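Local coordinates for putative nitrate transport protein (Thermoplasma volcanium, PDB 3MST) that is of unknown function but may take part in the transport of nitrate or a related solute, at residues I92-L95 and L100-F103; S82-E87 and K126-G131; A74-D79 and E173-G178. One frame throughout, in Å; residues are numbered along the deposited sequence. Where two conformers were deposited one is given.

Interaction 1: I92-L95 and L100-F103; sequences IYTL and LADF
Thr94 reaches from the end of strand 91-94 onto the first turn of helix 100-112, where its two branches divide between Ala101 and Asp102. Its CB points at the helix, and the two tips part from there. The hydroxyl lies anti to the backbone N (chi1 -165°), which brings OG1 within 3.5 Å of Ala101 CB. The polar end of this group is spent elsewhere: OG1 is hydrogen-bonded to the carbonyl oxygen of Leu135, on the neighbouring strand 133-137. The methyl CG2 takes the other direction and rests against the helix backbone, 3.9 Å from Asp102 CA. The same methyl is 4.2 Å from Asp102 OD1, the two side chains crossing at about a right angle. A valine in place of Thr94 would probably leave the carbonyl oxygen of Leu135 without its hydroxyl partner. One residue further along the chain, Leu95 adds an apolar touch, its CD2 lying 4.0 Å from Ala101 CB, so that the small alanine methyl is met by both Thr94 and Leu95. The Asp102 carboxylate is held at both oxygens: OD1 by Asn118 ND2 and OD2 by the backbone N of Gly98. Asn118 ND2 also bonds Leu95 O, tying the strand end and the helix start to the end of strand 115-118. These links fix the turn through which the chain passes from strand to helix, in a beta-alpha-beta crossover made of strand 91-94, helix 100-112 and the parallel strand 115-118.

Interaction 2: S82-E87 and K126-G131; sequences SILGDE and KMANEG
Leu84 and Ala128 bring strand 81-85 and helix 121-129 together CB to CB, at 3.6 Å, and the backbones close in beside them. The CA atoms of Gly85 and Ala128 are 4.5 Å apart, a spacing that glycine makes possible: a CB on Gly85 would fall only 3.1 Å from Ala128 CB. Its phi of 77° favours glycine independently. The methyl of Ala128 therefore sits on the strand backbone, 4.0 Å from Gly85 N, while the rest of Leu84 turns to Val136 and Ser141. One helical turn further on, the contact opens. Helix 121-129 gives way to a Schellman motif at Gly131, whose phi of 117° would press a side chain against the preceding carbonyl, and its N bonds back to Ala128 O. Here the strand side offers Asp86, whose CB is 3.6 Å from Gly131 O. With CG anti to the backbone N (chi1 -180°), the carboxylate extends past that carbonyl, and Asp86 OD2 stays 4.2 Å from Gly131 O. A water fills the role of go-between, donating to Asp86 OD2 at 2.7 Å and to Gly131 O at 2.6 Å. The second carboxylate oxygen, OD1, is bonded to Ser88 OG, which limits how the group can turn. Two acceptors facing each other cannot bond directly, so the solvent side of this contact depends on the two protons of the water, whereas the tight side depends on shape, with glycine and alanine setting how closely strand and helix approach.

Interaction 3: A74-D79 and E173-G178; sequences AGVRID and EAYEQG. With EDO (1,2-ethanediol), chain I.
Both methyls of Val76 press on the outer end of the Tyr175 side chain, which meets them from the opposite direction. Val76 CG1 is 3.8 Å from Tyr175 OH and 3.9 Å from Tyr175 CE1, and CG2 stands at 4.0 Å from Tyr175 CZ, so the valine fork spans the hydroxyl corner of the ring. Ile78 joins more distantly, its CD1 4.2 Å from Tyr175 OH. The ring bridges a wide gap: the CA atoms of Val76 and Tyr175 are 9.9 Å apart, and CG anti to the backbone N (chi1 -159°) sends the aromatic group out from helix 169-184 to the strand. This helix packs on a mixed beta-sheet in an alpha/beta fold, with strand 71-77 lying between strands 160-164 and 215-217. Met162 and Val216 of those strands, together with Pro33 and Leu34 of helix 32-36, also touch the Tyr175 side chain. The buried phenol oxygen is satisfied by the carbonyl of Val30, a bond that anchors the ring tip beside the apolar methyls. Further out on the helix, exposed Gln177 accepts from both hydroxyls of an ethanediol, O1 and O2 each 2.8 Å from its OE1, a guest probably left by crystallisation.

Interactions 1 and 2 belong to one five-stranded sheet, to which strands 81-85 and 91-94, consecutive in the chain, both contribute; their centres are 13 Å apart. Interaction 3 lies on the six-stranded sheet, on the opposite side of the chain's centre, about 24 Å from interaction 1 and 31 Å from interaction 2 between centres. Residues 74-79 run almost directly into 82-87, so the chain passes there from one sheet to the other. In sequence the contacts are nested, interaction 1 inside the loop closed by interaction 2, and that inside interaction 3. An unidentified ligand, probably from the crystallisation liquor, is hydrogen-bonded to Ile78 O and lies about 6 Å from the Ile78 side chain; it may mark a pocket.

Interaction 1: I92-L95 and L100-F103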
ATOM      1  N   ILE A  92      -5.233  18.936  -7.542  1.00  9.03           N
ATOM      2  CA  ILE A  92      -5.472  17.515  -7.286  1.00 10.15           C
ATOM      3  C   ILE A  92      -6.069  17.424  -5.885  1.00  8.83           C
ATOM      4  O   ILE A  92      -5.426  17.706  -4.885  1.00 10.03           O
ATOM      5  CB  ILE A  92      -4.190  16.639  -7.339  1.00  9.54           C
ATOM      6  CG1 ILE A  92      -3.469  16.783  -8.668  1.00 10.35           C
ATOM      7  CG2 ILE A  92      -4.581  15.165  -7.043  1.00 10.91           C
ATOM      8  CD1 ILE A  92      -2.067  16.085  -8.716  1.00 11.72           C
ATOM      9  N   TYR A  93      -7.340  17.042  -5.844  1.00 10.04           N
ATOM     10  CA  TYR A  93      -8.019  16.753  -4.577  1.00  9.82           C
ATOM     11  C   TYR A  93      -7.642  15.345  -4.124  1.00  8.35           C
ATOM     12  O   TYR A  93      -7.543  14.443  -4.977  1.00  9.68           O
ATOM     13  CB  TYR A  93      -9.550  16.878  -4.793  1.00 10.76           C
ATOM     14  CG  TYR A  93     -10.025  18.326  -4.807  1.00  9.53           C
ATOM     15  CD1 TYR A  93      -9.949  19.072  -5.966  1.00 10.99           C
ATOM     16  CD2 TYR A  93     -10.392  18.964  -3.625  1.00 10.46           C
ATOM     17  CE1 TYR A  93     -10.317  20.405  -5.976  1.00 10.00           C
ATOM     18  CE2 TYR A  93     -10.762  20.297  -3.635  1.00 11.99           C
ATOM     19  CZ  TYR A  93     -10.701  21.000  -4.827  1.00  9.80           C
ATOM     20  OH  TYR A  93     -11.053  22.332  -4.877  1.00 12.42           O
ATOM     21  N   THR A  94      -7.456  15.160  -2.828  1.00  9.04           N
ATOM     22  CA  THR A  94      -7.141  13.827  -2.313  1.00  8.73           C
ATOM     23  C   THR A  94      -7.651  13.698  -0.894  1.00  9.62           C
ATOM     24  O   THR A  94      -8.459  14.528  -0.437  1.00 11.19           O
ATOM     25  CB  THR A  94      -5.632  13.551  -2.473  1.00  9.09           C
ATOM     26  OG1 THR A  94      -5.368  12.151  -2.316  1.00  9.82           O
ATOM     27  CG2 THR A  94      -4.793  14.376  -1.527  1.00 10.23           C
ATOM     28  N   LEU A  95      -7.252  12.622  -0.240  1.00  9.72           N
ATOM     29  CA  LEU A  95      -7.672  12.297   1.103  1.00  9.82           C
ATOM     30  C   LEU A  95      -6.863  13.034   2.171  1.00 12.07           C
ATOM     31  O   LEU A  95      -6.183  13.994   1.846  1.00 13.39           O
ATOM     32  CB  LEU A  95      -7.717  10.781   1.254  1.00 10.88           C
ATOM     33  CG  LEU A  95      -8.753  10.031   0.419  1.00 10.71           C
ATOM     34  CD1 LEU A  95     -10.130  10.663   0.565  1.00 13.22           C
ATOM     35  CD2 LEU A  95      -8.375   9.819  -1.001  1.00 13.98           C
ATOM     36  N   LEU A 100      -1.010   7.739   2.286  1.00 11.30           N
ATOM     37  CA  LEU A 100      -0.261   7.442   1.068  1.00 10.78           C
ATOM     38  C   LEU A 100      -0.919   8.135  -0.134  1.00 11.26           C
ATOM     39  O   LEU A 100      -0.213   8.591  -1.056  1.00 10.60           O
ATOM     40  CB  LEU A 100      -0.066   5.922   0.855  1.00 11.12           C
ATOM     41  CG  LEU A 100       0.641   5.511  -0.451  1.00 10.29           C
ATOM     42  CD1 LEU A 100       2.026   6.118  -0.582  1.00 12.60           C
ATOM     43  CD2 LEU A 100       0.710   3.956  -0.564  1.00 12.04           C
ATOM     44  N   ALA A 101      -2.248   8.273  -0.130  1.00 10.27           N
ATOM     45  CA  ALA A 101      -2.916   9.018  -1.203  1.00  9.03           C
ATOM     46  C   ALA A 101      -2.357  10.451  -1.272  1.00 10.13           C
ATOM     47  O   ALA A 101      -2.051  10.951  -2.358  1.00  9.80           O
ATOM     48  CB  ALA A 101      -4.435   9.047  -0.977  1.00 10.61           C
ATOM     49  N   ASP A 102      -2.324  11.133  -0.116  1.00 10.55           N
ATOM     50  CA  ASP A 102      -1.744  12.469  -0.056  1.00  9.12           C
ATOM     51  C   ASP A 102      -0.316  12.518  -0.568  1.00  9.35           C
ATOM     52  O   ASP A 102       0.024  13.403  -1.353  1.00  9.91           O
ATOM     53  CB  ASP A 102      -1.780  12.952   1.382  1.00 11.44           C
ATOM     54  CG  ASP A 102      -1.129  14.316   1.601  1.00 13.71           C
ATOM     55  OD1 ASP A 102      -1.455  15.241   0.826  1.00 14.31           O
ATOM     56  OD2 ASP A 102      -0.296  14.410   2.559  1.00 16.78           O
ATOM     57  N   PHE A 103       0.526  11.585  -0.136  1.00  9.84           N
ATOM     58  CA  PHE A 103       1.904  11.634  -0.545  1.00  9.51           C
ATOM     59  C   PHE A 103       1.986  11.400  -2.066  1.00  8.40           C
ATOM     60  O   PHE A 103       2.766  12.070  -2.771  1.00 10.02           O
ATOM     61  CB  PHE A 103       2.749  10.639   0.228  1.00 11.11           C
ATOM     62  CG  PHE A 103       2.930  11.023   1.650  1.00 11.85           C
ATOM     63  CD1 PHE A 103       3.371  12.309   1.999  1.00 12.28           C
ATOM     64  CD2 PHE A 103       2.713  10.107   2.667  1.00 12.15           C
ATOM     65  CE1 PHE A 103       3.548  12.659   3.364  1.00 14.53           C
ATOM     66  CE2 PHE A 103       2.934  10.435   4.012  1.00 12.66           C
ATOM     67  CZ  PHE A 103       3.333  11.701   4.359  1.00 14.76           C
TER

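Interaction 2: S82-E87 and K126-G131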
ATOM      1  N   SER A  82      -6.749   5.643  -8.039  1.00  9.23           N
ATOM      2  CA  SER A  82      -7.278   6.085  -9.293  1.00 10.62           C
ATOM      3  C   SER A  82      -7.208   7.609  -9.374  1.00  9.22           C
ATOM      4  O   SER A  82      -7.373   8.296  -8.359  1.00 10.23           O
ATOM      5  CB  SER A  82      -8.746   5.718  -9.419  1.00 11.65           C
ATOM      6  OG  SER A  82      -8.891   4.366  -9.864  1.00 13.57           O
ATOM      7  N   ILE A  83      -6.894   8.102 -10.559  1.00 10.39           N
ATOM      8  CA  ILE A  83      -6.920   9.522 -10.868  1.00  9.72           C
ATOM      9  C   ILE A  83      -8.247   9.818 -11.578  1.00 10.79           C
ATOM     10  O   ILE A  83      -8.595   9.201 -12.577  1.00 13.44           O
ATOM     11  CB  ILE A  83      -5.724   9.905 -11.746  1.00 11.94           C
ATOM     12  CG1 ILE A  83      -4.391   9.554 -11.078  1.00 12.43           C
ATOM     13  CG2 ILE A  83      -5.793  11.414 -12.156  1.00 12.45           C
ATOM     14  CD1 ILE A  83      -3.196   9.538 -12.092  1.00 12.88           C
ATOM     15  N   LEU A  84      -8.969  10.786 -11.050  1.00 10.77           N
ATOM     16  CA  LEU A  84     -10.236  11.268 -11.564  1.00 12.09           C
ATOM     17  C   LEU A  84     -10.027  12.637 -12.189  1.00 12.65           C
ATOM     18  O   LEU A  84      -9.203  13.415 -11.751  1.00 11.73           O
ATOM     19  CB  LEU A  84     -11.248  11.406 -10.450  1.00 12.21           C
ATOM     20  CG  LEU A  84     -11.356  10.236  -9.463  1.00 14.75           C
ATOM     21  CD1 LEU A  84     -12.496  10.518  -8.454  1.00 13.52           C
ATOM     22  CD2 LEU A  84     -11.581   8.893 -10.194  1.00 14.47           C
ATOM     23  N   GLY A  85     -10.808  12.956 -13.202  1.00 13.14           N
ATOM     24  CA  GLY A  85     -10.829  14.302 -13.698  1.00 14.20           C
ATOM     25  C   GLY A  85      -9.663  14.722 -14.560  1.00 14.54           C
ATOM     26  O   GLY A  85      -8.960  13.889 -15.184  1.00 16.35           O
ATOM     27  N   ASP A  86      -9.448  16.045 -14.548  1.00 13.92           N
ATOM     28  CA  ASP A  86      -8.571  16.702 -15.510  1.00 13.10           C
ATOM     29  C   ASP A  86      -7.243  17.123 -14.874  1.00 11.81           C
ATOM     30  O   ASP A  86      -7.179  18.056 -14.073  1.00 12.20           O
ATOM     31  CB  ASP A  86      -9.307  17.917 -16.075  1.00 15.10           C
ATOM     32  CG  ASP A  86      -8.496  18.695 -17.103  1.00 17.23           C
ATOM     33  OD1 ASP A  86      -7.342  18.336 -17.443  1.00 18.47           O
ATOM     34  OD2 ASP A  86      -9.024  19.737 -17.560  1.00 22.57           O
ATOM     35  N   GLU A  87      -6.185  16.359 -15.179  1.00 12.74           N
ATOM     36  CA  GLU A  87      -4.857  16.590 -14.620  1.00 13.88           C
ATOM     37  C   GLU A  87      -4.193  17.899 -15.026  1.00 14.61           C
ATOM     38  O   GLU A  87      -3.158  18.246 -14.466  1.00 16.42           O
ATOM     39  CB  GLU A  87      -3.920  15.405 -14.880  1.00 13.90           C
ATOM     40  CG  GLU A  87      -4.282  14.155 -14.126  1.00 14.16           C
ATOM     41  CD  GLU A  87      -3.252  13.075 -14.362  1.00 12.86           C
ATOM     42  OE1 GLU A  87      -2.107  13.231 -13.832  1.00 14.42           O
ATOM     43  OE2 GLU A  87      -3.589  12.078 -15.042  1.00 14.90           O
ATOM     44  N   LYS A 126     -16.780  14.941  -6.385  1.00 12.02           N
ATOM     45  CA  LYS A 126     -17.513  16.129  -6.837  1.00 12.03           C
ATOM     46  C   LYS A 126     -16.601  17.099  -7.562  1.00 11.80           C
ATOM     47  O   LYS A 126     -16.944  17.595  -8.640  1.00 13.34           O
ATOM     48  CB  LYS A 126     -18.179  16.805  -5.639  1.00 12.27           C
ATOM     49  CG  LYS A 126     -18.924  18.073  -6.059  1.00 15.03           C
ATOM     50  CD  LYS A 126     -19.789  18.620  -4.959  1.00 18.53           C
ATOM     51  CE  LYS A 126     -19.015  19.266  -3.864  1.00 18.83           C
ATOM     52  NZ  LYS A 126     -19.950  19.841  -2.799  1.00 20.56           N
HETATM   53  N   MSE A 127     -15.445  17.392  -6.968  0.80 10.54           N
HETATM   54  CA  MSE A 127     -14.582  18.385  -7.592  0.80 10.88           C
HETATM   55  C   MSE A 127     -13.940  17.890  -8.886  0.80 12.46           C
HETATM   56  O   MSE A 127     -13.699  18.692  -9.809  0.80 11.74           O
HETATM   57  CB  MSE A 127     -13.588  18.959  -6.608  0.80 10.03           C
HETATM   58  CG  MSE A 127     -14.175  19.570  -5.341  0.80 10.34           C
HETATM   59 SE   MSE A 127     -15.533  20.976  -5.710  0.60 11.37          SE
HETATM   60  CE  MSE A 127     -14.304  22.369  -6.376  0.80 15.94           C
ATOM     61  N   ALA A 128     -13.664  16.588  -8.991  1.00 12.41           N
ATOM     62  CA  ALA A 128     -13.255  16.032 -10.261  1.00 12.92           C
ATOM     63  C   ALA A 128     -14.340  16.175 -11.339  1.00 14.36           C
ATOM     64  O   ALA A 128     -14.069  16.550 -12.475  1.00 17.44           O
ATOM     65  CB  ALA A 128     -12.770  14.605 -10.104  1.00 13.60           C
ATOM     66  N   ASN A 129     -15.589  15.950 -10.955  1.00 13.14           N
ATOM     67  CA  ASN A 129     -16.685  16.132 -11.870  1.00 16.03           C
ATOM     68  C   ASN A 129     -16.893  17.585 -12.269  1.00 16.52           C
ATOM     69  O   ASN A 129     -17.388  17.857 -13.399  1.00 21.52           O
ATOM     70  CB  ASN A 129     -17.935  15.531 -11.265  1.00 18.30           C
ATOM     71  CG  ASN A 129     -17.937  14.007 -11.317  1.00 23.64           C
ATOM     72  OD1 ASN A 129     -17.244  13.392 -12.150  1.00 27.30           O
ATOM     73  ND2 ASN A 129     -18.737  13.388 -10.441  1.00 25.54           N
ATOM     74  N   GLU A 130     -16.486  18.499 -11.392  1.00 14.09           N
ATOM     75  CA  GLU A 130     -16.510  19.936 -11.696  1.00 15.96           C
ATOM     76  C   GLU A 130     -15.358  20.433 -12.552  1.00 17.75           C
ATOM     77  O   GLU A 130     -15.341  21.608 -12.938  1.00 19.71           O
ATOM     78  CB  GLU A 130     -16.579  20.751 -10.408  1.00 16.49           C
ATOM     79  CG  GLU A 130     -17.906  20.612  -9.697  1.00 20.44           C
ATOM     80  CD  GLU A 130     -18.999  21.269 -10.503  1.00 22.27           C
ATOM     81  OE1 GLU A 130     -18.967  22.526 -10.662  1.00 26.55           O
ATOM     82  OE2 GLU A 130     -19.830  20.523 -11.050  1.00 26.27           O
ATOM     83  N   GLY A 131     -14.395  19.571 -12.851  1.00 15.67           N
ATOM     84  CA  GLY A 131     -13.347  19.917 -13.784  1.00 16.62           C
ATOM     85  C   GLY A 131     -11.939  19.960 -13.220  1.00 15.91           C
ATOM     86  O   GLY A 131     -11.002  20.240 -13.942  1.00 16.46           O
TER
HETATM   87  O   HOH W   1     -11.097  21.099 -16.424  1.00 26.99           O

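Interaction 3: A74-D79 and E173-G178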
ATOM      1  N   ALA A  74      12.112  -5.931   1.309  1.00 10.74           N
ATOM      2  CA  ALA A  74      11.339  -6.265   0.138  1.00 11.32           C
ATOM      3  C   ALA A  74      10.331  -5.142  -0.060  1.00  9.86           C
ATOM      4  O   ALA A  74      10.042  -4.351   0.843  1.00 11.49           O
ATOM      5  CB  ALA A  74      10.625  -7.608   0.334  1.00 12.25           C
ATOM      6  N   GLY A  75       9.896  -5.039  -1.307  1.00 10.98           N
ATOM      7  CA  GLY A  75       8.889  -4.050  -1.700  1.00 10.69           C
ATOM      8  C   GLY A  75       7.706  -4.744  -2.342  1.00 10.65           C
ATOM      9  O   GLY A  75       7.809  -5.884  -2.809  1.00 10.82           O
ATOM     10  N   VAL A  76       6.576  -4.031  -2.363  1.00  9.21           N
ATOM     11  CA  VAL A  76       5.381  -4.548  -3.049  1.00 10.12           C
ATOM     12  C   VAL A  76       4.833  -3.436  -3.950  1.00  8.69           C
ATOM     13  O   VAL A  76       4.589  -2.316  -3.414  1.00 10.93           O
ATOM     14  CB  VAL A  76       4.270  -5.103  -2.120  1.00 10.64           C
ATOM     15  CG1 VAL A  76       3.266  -5.947  -2.962  1.00 11.82           C
ATOM     16  CG2 VAL A  76       4.885  -5.934  -0.976  1.00 11.79           C
ATOM     17  N   ARG A  77       4.631  -3.732  -5.240  1.00  9.10           N
ATOM     18  CA  ARG A  77       3.847  -2.869  -6.109  1.00 10.30           C
ATOM     19  C   ARG A  77       2.377  -3.296  -5.981  1.00 10.38           C
ATOM     20  O   ARG A  77       2.056  -4.502  -6.103  1.00 11.01           O
ATOM     21  CB  ARG A  77       4.309  -3.001  -7.561  1.00 10.87           C
ATOM     22  CG  ARG A  77       5.650  -2.354  -7.867  1.00 12.31           C
ATOM     23  CD  ARG A  77       5.987  -2.550  -9.308  1.00 14.22           C
ATOM     24  NE  ARG A  77       7.151  -1.785  -9.755  1.00 15.94           N
ATOM     25  CZ  ARG A  77       8.397  -2.201  -9.697  1.00 15.15           C
ATOM     26  NH1 ARG A  77       8.707  -3.359  -9.138  1.00 16.24           N
ATOM     27  NH2 ARG A  77       9.354  -1.419 -10.198  1.00 17.77           N
ATOM     28  N   ILE A  78       1.486  -2.339  -5.759  1.00  8.87           N
ATOM     29  CA  ILE A  78       0.052  -2.605  -5.642  1.00  9.24           C
ATOM     30  C   ILE A  78      -0.690  -1.443  -6.293  1.00 10.40           C
ATOM     31  O   ILE A  78      -0.406  -0.302  -5.989  1.00 11.22           O
ATOM     32  CB  ILE A  78      -0.367  -2.725  -4.162  1.00  9.57           C
ATOM     33  CG1 ILE A  78       0.592  -3.589  -3.347  1.00 10.95           C
ATOM     34  CG2 ILE A  78      -1.803  -3.296  -4.077  1.00 11.31           C
ATOM     35  CD1 ILE A  78       0.299  -3.603  -1.855  1.00 12.06           C
ATOM     36  N   ASP A  79      -1.619  -1.721  -7.209  1.00  9.77           N
ATOM     37  CA  ASP A  79      -2.329  -0.645  -7.894  1.00  9.93           C
ATOM     38  C   ASP A  79      -3.593  -0.343  -7.112  1.00  9.63           C
ATOM     39  O   ASP A  79      -4.601  -1.024  -7.257  1.00 10.79           O
ATOM     40  CB  ASP A  79      -2.633  -1.054  -9.319  1.00 10.23           C
ATOM     41  CG  ASP A  79      -3.050   0.115 -10.200  1.00 13.74           C
ATOM     42  OD1 ASP A  79      -2.922   1.270  -9.769  1.00 13.96           O
ATOM     43  OD2 ASP A  79      -3.480  -0.166 -11.334  1.00 17.67           O
ATOM     44  N   GLU A 173       7.858 -15.636   1.172  0.50 13.04           N
ATOM     45  CA  GLU A 173       7.293 -16.833   0.605  0.50 14.08           C
ATOM     46  C   GLU A 173       5.794 -16.927   0.885  0.50 12.41           C
ATOM     47  O   GLU A 173       5.010 -17.214  -0.026  0.50 13.32           O
ATOM     48  CB  GLU A 173       8.074 -18.056   1.121  0.50 15.62           C
ATOM     49  CG  GLU A 173       9.497 -18.089   0.556  0.50 17.13           C
ATOM     50  CD  GLU A 173      10.470 -18.969   1.316  0.50 22.43           C
ATOM     51  OE1 GLU A 173      10.062 -19.619   2.308  0.50 25.82           O
ATOM     52  OE2 GLU A 173      11.668 -18.987   0.914  0.50 25.16           O
ATOM     53  N   ALA A 174       5.397 -16.668   2.128  1.00 11.90           N
ATOM     54  CA  ALA A 174       3.972 -16.660   2.515  1.00 11.47           C
ATOM     55  C   ALA A 174       3.222 -15.601   1.716  1.00 11.72           C
ATOM     56  O   ALA A 174       2.116 -15.828   1.227  1.00 12.01           O
ATOM     57  CB  ALA A 174       3.795 -16.459   4.000  1.00 11.99           C
ATOM     58  N   TYR A 175       3.841 -14.443   1.566  1.00 11.39           N
ATOM     59  CA  TYR A 175       3.203 -13.352   0.851  1.00 11.58           C
ATOM     60  C   TYR A 175       2.889 -13.745  -0.601  1.00 11.26           C
ATOM     61  O   TYR A 175       1.782 -13.507  -1.099  1.00 11.38           O
ATOM     62  CB  TYR A 175       4.078 -12.099   0.925  1.00 10.89           C
ATOM     63  CG  TYR A 175       3.355 -10.807   0.678  1.00  9.28           C
ATOM     64  CD1 TYR A 175       3.208 -10.313  -0.618  1.00 10.48           C
ATOM     65  CD2 TYR A 175       2.813 -10.104   1.723  1.00  9.74           C
ATOM     66  CE1 TYR A 175       2.547  -9.124  -0.851  1.00 10.48           C
ATOM     67  CE2 TYR A 175       2.112  -8.886   1.520  1.00  8.90           C
ATOM     68  CZ  TYR A 175       1.995  -8.439   0.218  1.00 10.07           C
ATOM     69  OH  TYR A 175       1.330  -7.245  -0.002  1.00  9.83           O
ATOM     70  N   GLU A 176       3.861 -14.364  -1.290  0.50 12.09           N
ATOM     71  CA  GLU A 176       3.641 -14.878  -2.645  0.50 13.03           C
ATOM     72  C   GLU A 176       2.497 -15.892  -2.681  0.50 11.89           C
ATOM     73  O   GLU A 176       1.682 -15.872  -3.609  0.50 14.06           O
ATOM     74  CB  GLU A 176       4.921 -15.528  -3.195  0.50 13.43           C
ATOM     75  CG  GLU A 176       6.134 -14.614  -3.240  0.50 12.93           C
ATOM     76  CD  GLU A 176       6.120 -13.609  -4.393  0.50 17.29           C
ATOM     77  OE1 GLU A 176       5.049 -13.323  -4.969  0.50 20.16           O
ATOM     78  OE2 GLU A 176       7.209 -13.095  -4.738  0.50 18.27           O
ATOM     79  N   GLN A 177       2.460 -16.795  -1.694  1.00 12.24           N
ATOM     80  CA  GLN A 177       1.364 -17.786  -1.613  1.00 13.08           C
ATOM     81  C   GLN A 177       0.026 -17.065  -1.503  1.00 13.22           C
ATOM     82  O   GLN A 177      -0.966 -17.445  -2.171  1.00 13.47           O
ATOM     83  CB  GLN A 177       1.567 -18.785  -0.466  1.00 15.91           C
ATOM     84  CG  GLN A 177       2.759 -19.763  -0.676  1.00 22.29           C
ATOM     85  CD  GLN A 177       3.013 -20.601   0.569  1.00 33.66           C
ATOM     86  OE1 GLN A 177       2.391 -20.368   1.619  1.00 42.07           O
ATOM     87  NE2 GLN A 177       3.929 -21.570   0.471  1.00 38.16           N
ATOM     88  N   GLY A 178      -0.005 -15.995  -0.710  1.00 13.18           N
ATOM     89  CA  GLY A 178      -1.246 -15.250  -0.584  1.00 11.68           C
ATOM     90  C   GLY A 178      -1.657 -14.506  -1.857  1.00 11.05           C
ATOM     91  O   GLY A 178      -2.837 -14.345  -2.150  1.00 11.74           O
TER
HETATM   92  C1  EDO I 233       3.875 -20.474   4.678  1.00 44.83           C
HETATM   93  O1  EDO I 233       4.508 -20.171   3.432  1.00 43.25           O
HETATM   94  C2  EDO I 233       2.375 -20.185   4.614  1.00 46.79           C
HETATM   95  O2  EDO I 233       1.644 -21.304   4.098  1.00 51.06           O